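Local coordinates for protein alpha-galactosidase (Lactobacillus brevis, PDB 3MI6) that probably hydrolyses alpha-galactosides, releasing their terminal, non-reducing alpha-D-galactose residues, at residues E203-R208 and S643-D648; T240-G245 and T563-P568. One frame throughout, in Å; residues are numbered along the deposited sequence.

Interaction 1: residues E203-R208 and S643-D648; sequences ERHLYR and SPFVED
Phe645 lays its ring against the backbone of His205 and Leu206, joining a type I beta turn, Ser643 to Val646, to strand 205-210, at one edge of the nine-stranded antiparallel sheet in the N-terminal part of this family 36 enzyme. The turn lies between strands 637-640 and 651-657 of the C-terminal sheet. Over one face of the phenyl ring sits Leu206 N, 3.5 Å from Phe645 CE1. Leu206 CB comes down nearly on the ring normal, 4.0 Å from the Phe645 ring centroid, in a CH-pi contact. CG anti to the backbone N (chi1 -172°) carries the branched end of Leu206 away from the ring, CD1 packing on Tyr565; the side chain also touches Ile194 and Phe196 of the neighbouring strand. Toward His205 the same ring turns its edge: the pair is an offset edge-to-face stack with planes at 63° and centroids of the His205 and Phe645 rings 5.7 Å apart. Phe645 CE1 leads this approach and lies 3.7 Å from His205 CB. Pro644 CG lies over the opposite phenyl face, near the rim, and proline and strand backbone thus flank the ring. His205 also packs on Leu558, and Pro644 on Phe561, both of helix 553-566. An ST turn braces the base of the phenylalanine: Phe645 N donates to Ser643 OG at 3.0 Å.

Interaction 2: residues T240-G245 and T563-P568; sequences TTDEQG and TSYGYP
Asp242 and Tyr565 meet where the 240-245 loop, which contains an ST turn at Thr241, faces the last turns of helix 553-566, which follows a strand of the parallel eight-stranded barrel. Along the helical segment, Thr563 O accepts from both Gly566 N and Tyr567 N, while Thr563 OG1 bonds to Arg204. Ser564 OG is held by Phe561 O and Arg640. Tyr565 then makes the crossing: CG is anti to its carbonyl carbon (chi1 -76°), and the phenol reaches out from the helix to the loop. Its OH gives Asp242 OD2 a weak hydrogen bond of 2.8 Å, and the carboxylate and ring planes lie 28° apart. Asp242's stronger partner is Arg640, whose NE forms a salt bridge with OD1 and whose guanidinium makes a cation-pi contact with Tyr565. The cation thus serves both residues and probably favours a charged carboxylate. A phenylalanine in place of Tyr565 would probably leave Asp242 OD2 without its phenol donor, and the carboxylate less firmly fixed at that end. Beyond Tyr565, Tyr567 OH bonds to Asn230. On the loop side, Thr241 OG1 accepts from Glu243 N at 3.0 Å.

Overall arrangement
Both contacts border helix 553-566, but at different depths: interaction 2 includes the end of the helix, and interaction 1 packs beside it. Interaction 1 is a surface contact between an edge strand and a C-terminal turn, built from aromatic and apolar packing. Interaction 2 is partly buried and polar, with a buried tyrosine and a carboxylate paired to an arginine; it joins loop to helix and is nested in sequence within the loop closed by interaction 1. The two touch directly, and between their N-terminal segments Arg208 NH1 probably bonds to Thr240 O. Arg640, from strand 637-640, adds the C-terminal sheet to interaction 2.

Interaction 1: residues E203-R208 and S643-D648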
loop_
_atom_site.group_PDB
_atom_site.type_symbol
_atom_site.label_atom_id
_atom_site.label_comp_id
_atom_site.label_asym_id
_atom_site.label_seq_id
_atom_site.Cartn_x
_atom_site.Cartn_y
_atom_site.Cartn_z
ATOM N N GLU D 203 20.046 13.333 11.201
ATOM C CA GLU D 203 19.499 12.538 12.294
ATOM C C GLU D 203 17.973 12.374 12.285
ATOM O O GLU D 203 17.221 13.261 11.880
ATOM C CB GLU D 203 19.919 13.121 13.657
ATOM C CG GLU D 203 21.419 13.144 13.920
ATOM C CD GLU D 203 22.109 14.380 13.361
ATOM O OE1 GLU D 203 21.748 14.813 12.248
ATOM O OE2 GLU D 203 23.016 14.913 14.047
ATOM N N ARG D 204 17.528 11.220 12.750
ATOM C CA ARG D 204 16.157 11.056 13.210
ATOM C C ARG D 204 15.038 11.269 12.192
ATOM O O ARG D 204 13.973 11.750 12.556
ATOM C CB ARG D 204 15.922 11.914 14.464
ATOM C CG ARG D 204 16.584 11.325 15.702
ATOM C CD ARG D 204 16.342 12.133 16.957
ATOM N NE ARG D 204 16.991 13.436 16.872
ATOM C CZ ARG D 204 18.313 13.619 16.898
ATOM N NH1 ARG D 204 19.130 12.568 16.996
ATOM N NH2 ARG D 204 18.820 14.850 16.808
ATOM N N HIS D 205 15.236 10.882 10.936
ATOM C CA HIS D 205 14.091 10.812 10.012
ATOM C C HIS D 205 13.131 9.717 10.502
ATOM O O HIS D 205 13.571 8.695 11.032
ATOM C CB HIS D 205 14.544 10.513 8.577
ATOM C CG HIS D 205 15.320 11.625 7.941
ATOM N ND1 HIS D 205 15.336 11.835 6.576
ATOM C CD2 HIS D 205 16.090 12.603 8.484
ATOM C CE1 HIS D 205 16.094 12.887 6.305
ATOM N NE2 HIS D 205 16.563 13.371 7.444
ATOM N N LEU D 206 11.829 9.927 10.305
ATOM C CA LEU D 206 10.805 9.001 10.779
ATOM C C LEU D 206 10.559 7.834 9.798
ATOM O O LEU D 206 10.458 8.030 8.593
ATOM C CB LEU D 206 9.522 9.776 11.031
ATOM C CG LEU D 206 8.337 9.081 11.705
ATOM C CD1 LEU D 206 7.501 10.144 12.367
ATOM C CD2 LEU D 206 7.473 8.252 10.747
ATOM N N TYR D 207 10.496 6.615 10.322
ATOM C CA TYR D 207 10.200 5.441 9.504
ATOM C C TYR D 207 9.034 4.718 10.149
ATOM O O TYR D 207 8.954 4.621 11.370
ATOM C CB TYR D 207 11.405 4.511 9.371
ATOM C CG TYR D 207 12.502 5.082 8.543
ATOM C CD1 TYR D 207 12.536 4.883 7.166
ATOM C CD2 TYR D 207 13.505 5.856 9.119
ATOM C CE1 TYR D 207 13.558 5.426 6.382
ATOM C CE2 TYR D 207 14.529 6.407 8.337
ATOM C CZ TYR D 207 14.545 6.181 6.970
ATOM O OH TYR D 207 15.549 6.726 6.191
ATOM N N ARG D 208 8.104 4.242 9.334
ATOM C CA ARG D 208 6.857 3.720 9.870
ATOM C C ARG D 208 6.525 2.410 9.168
ATOM O O ARG D 208 6.244 2.401 7.979
ATOM C CB ARG D 208 5.735 4.758 9.722
ATOM C CG ARG D 208 4.336 4.207 10.045
ATOM C CD ARG D 208 3.292 5.279 10.362
ATOM N NE ARG D 208 2.087 4.673 10.921
ATOM C CZ ARG D 208 1.104 5.347 11.509
ATOM N NH1 ARG D 208 1.147 6.659 11.638
ATOM N NH2 ARG D 208 0.076 4.701 11.994
ATOM N N SER D 643 3.436 17.024 7.234
ATOM C CA SER D 643 4.654 16.245 7.484
ATOM C C SER D 643 5.486 15.928 6.254
ATOM O O SER D 643 4.962 15.397 5.284
ATOM C CB SER D 643 4.293 14.926 8.141
ATOM O OG SER D 643 5.440 14.110 8.244
ATOM N N PRO D 644 6.798 16.216 6.302
ATOM C CA PRO D 644 7.710 15.907 5.198
ATOM C C PRO D 644 7.921 14.408 5.078
ATOM O O PRO D 644 8.631 13.961 4.173
ATOM C CB PRO D 644 9.018 16.532 5.658
ATOM C CG PRO D 644 8.955 16.409 7.109
ATOM C CD PRO D 644 7.534 16.707 7.475
ATOM N N PHE D 645 7.314 13.642 5.983
ATOM C CA PHE D 645 7.455 12.190 5.971
ATOM C C PHE D 645 6.214 11.478 5.450
ATOM O O PHE D 645 6.178 10.245 5.417
ATOM C CB PHE D 645 7.806 11.679 7.365
ATOM C CG PHE D 645 9.079 12.236 7.907
ATOM C CD1 PHE D 645 10.300 11.883 7.356
ATOM C CD2 PHE D 645 9.068 13.111 8.987
ATOM C CE1 PHE D 645 11.499 12.402 7.882
ATOM C CE2 PHE D 645 10.271 13.636 9.518
ATOM C CZ PHE D 645 11.473 13.284 8.966
ATOM N N VAL D 646 5.205 12.256 5.047
ATOM C CA VAL D 646 3.925 11.730 4.580
ATOM C C VAL D 646 3.910 12.273 3.174
ATOM O O VAL D 646 4.533 13.324 2.912
ATOM C CB VAL D 646 2.753 12.132 5.513
ATOM C CG1 VAL D 646 1.412 11.834 4.848
ATOM C CG2 VAL D 646 2.851 11.455 6.859
ATOM N N GLU D 647 3.185 11.599 2.277
ATOM C CA GLU D 647 2.899 12.149 0.964
ATOM C C GLU D 647 4.213 12.434 0.243
ATOM O O GLU D 647 5.157 11.686 0.387
ATOM C CB GLU D 647 2.068 13.445 1.100
ATOM N N ASP D 648 4.287 13.523 -0.514
ATOM C CA ASP D 648 5.503 13.811 -1.275
ATOM C C ASP D 648 6.562 14.523 -0.426
ATOM O O ASP D 648 7.727 14.679 -0.844
ATOM C CB ASP D 648 5.201 14.596 -2.566
ATOM C CG ASP D 648 4.522 15.932 -2.304
ATOM O OD1 ASP D 648 4.658 16.488 -1.185
ATOM O OD2 ASP D 648 3.845 16.433 -3.231
#

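Interaction 2: residues T240-G245 and T563-P568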
loop_
_atom_site.group_PDB
_atom_site.type_symbol
_atom_site.label_atom_id
_atom_site.label_comp_id
_atom_site.label_asym_id
_atom_site.label_seq_id
_atom_site.Cartn_x
_atom_site.Cartn_y
_atom_site.Cartn_z
ATOM N N THR D 240 -3.619 5.529 13.283
ATOM C CA THR D 240 -3.184 6.628 14.121
ATOM C C THR D 240 -2.325 7.640 13.353
ATOM O O THR D 240 -1.490 7.275 12.529
ATOM C CB THR D 240 -2.410 6.117 15.317
ATOM O OG1 THR D 240 -3.278 5.299 16.098
ATOM C CG2 THR D 240 -1.918 7.285 16.162
ATOM N N THR D 241 -2.564 8.912 13.647
ATOM C CA THR D 241 -1.852 10.020 13.048
ATOM C C THR D 241 -1.459 11.022 14.139
ATOM O O THR D 241 -1.548 10.732 15.330
ATOM C CB THR D 241 -2.737 10.744 12.024
ATOM O OG1 THR D 241 -3.819 11.377 12.708
ATOM C CG2 THR D 241 -3.308 9.781 11.028
ATOM N N ASP D 242 -1.028 12.206 13.733
ATOM C CA ASP D 242 -0.660 13.227 14.689
ATOM C C ASP D 242 -1.898 13.847 15.279
ATOM O O ASP D 242 -1.820 14.526 16.308
ATOM C CB ASP D 242 0.197 14.298 14.033
ATOM C CG ASP D 242 1.656 13.922 14.001
ATOM O OD1 ASP D 242 2.188 13.490 15.048
ATOM O OD2 ASP D 242 2.283 14.054 12.932
ATOM N N GLU D 243 -3.047 13.598 14.649
ATOM C CA GLU D 243 -4.293 14.225 15.088
ATOM C C GLU D 243 -5.223 13.359 15.965
ATOM O O GLU D 243 -5.948 13.908 16.805
ATOM C CB GLU D 243 -5.057 14.757 13.881
ATOM C CG GLU D 243 -4.327 15.831 13.115
ATOM C CD GLU D 243 -4.864 15.984 11.690
ATOM O OE1 GLU D 243 -5.622 16.960 11.455
ATOM O OE2 GLU D 243 -4.534 15.132 10.810
ATOM N N GLN D 244 -5.194 12.033 15.771
ATOM C CA GLN D 244 -6.187 11.102 16.337
ATOM C C GLN D 244 -5.612 9.696 16.467
ATOM O O GLN D 244 -4.744 9.315 15.674
ATOM C CB GLN D 244 -7.417 11.016 15.414
ATOM C CG GLN D 244 -7.358 9.904 14.328
ATOM C CD GLN D 244 -8.136 10.267 13.010
ATOM O OE1 GLN D 244 -8.738 11.361 12.885
ATOM N NE2 GLN D 244 -8.111 9.339 12.023
ATOM N N GLY D 245 -6.087 8.919 17.445
ATOM C CA GLY D 245 -5.768 7.493 17.502
ATOM C C GLY D 245 -4.742 6.978 18.507
ATOM O O GLY D 245 -3.911 7.726 19.044
ATOM N N THR D 563 12.648 14.920 15.394
ATOM C CA THR D 563 13.040 15.024 16.788
ATOM C C THR D 563 11.835 15.336 17.694
ATOM O O THR D 563 11.726 14.782 18.795
ATOM C CB THR D 563 14.194 16.037 16.977
ATOM O OG1 THR D 563 15.317 15.618 16.189
ATOM C CG2 THR D 563 14.613 16.118 18.437
ATOM N N SER D 564 10.922 16.187 17.225
ATOM C CA SER D 564 9.765 16.608 18.032
ATOM C C SER D 564 8.839 15.482 18.516
ATOM O O SER D 564 8.154 15.634 19.528
ATOM C CB SER D 564 8.945 17.673 17.304
ATOM O OG SER D 564 8.368 17.149 16.123
ATOM N N TYR D 565 8.814 14.360 17.805
ATOM C CA TYR D 565 8.031 13.213 18.256
ATOM C C TYR D 565 8.515 12.780 19.639
ATOM O O TYR D 565 7.731 12.354 20.497
ATOM C CB TYR D 565 8.118 12.062 17.253
ATOM C CG TYR D 565 7.270 12.288 16.022
ATOM C CD1 TYR D 565 7.809 12.852 14.865
ATOM C CD2 TYR D 565 5.908 11.944 16.009
ATOM C CE1 TYR D 565 7.000 13.076 13.712
ATOM C CE2 TYR D 565 5.102 12.158 14.872
ATOM C CZ TYR D 565 5.652 12.733 13.728
ATOM O OH TYR D 565 4.861 12.944 12.609
ATOM N N GLY D 566 9.818 12.915 19.867
ATOM C CA GLY D 566 10.410 12.444 21.092
ATOM C C GLY D 566 10.860 13.563 21.992
ATOM O O GLY D 566 11.026 13.361 23.195
ATOM N N TYR D 567 11.055 14.746 21.428
ATOM C CA TYR D 567 11.667 15.821 22.193
ATOM C C TYR D 567 11.110 17.212 21.849
ATOM O O TYR D 567 11.071 17.609 20.695
ATOM C CB TYR D 567 13.199 15.749 22.045
ATOM C CG TYR D 567 13.770 14.338 22.197
ATOM C CD1 TYR D 567 14.273 13.896 23.401
ATOM C CD2 TYR D 567 13.803 13.458 21.128
ATOM C CE1 TYR D 567 14.799 12.624 23.535
ATOM C CE2 TYR D 567 14.308 12.193 21.248
ATOM C CZ TYR D 567 14.805 11.770 22.451
ATOM O OH TYR D 567 15.320 10.489 22.576
ATOM N N PRO D 568 10.693 17.960 22.877
ATOM C CA PRO D 568 10.148 19.316 22.748
ATOM C C PRO D 568 11.205 20.280 22.251
ATOM O O PRO D 568 12.379 20.061 22.494
ATOM C CB PRO D 568 9.781 19.692 24.179
ATOM C CG PRO D 568 9.964 18.431 25.014
ATOM C CD PRO D 568 10.888 17.559 24.283
#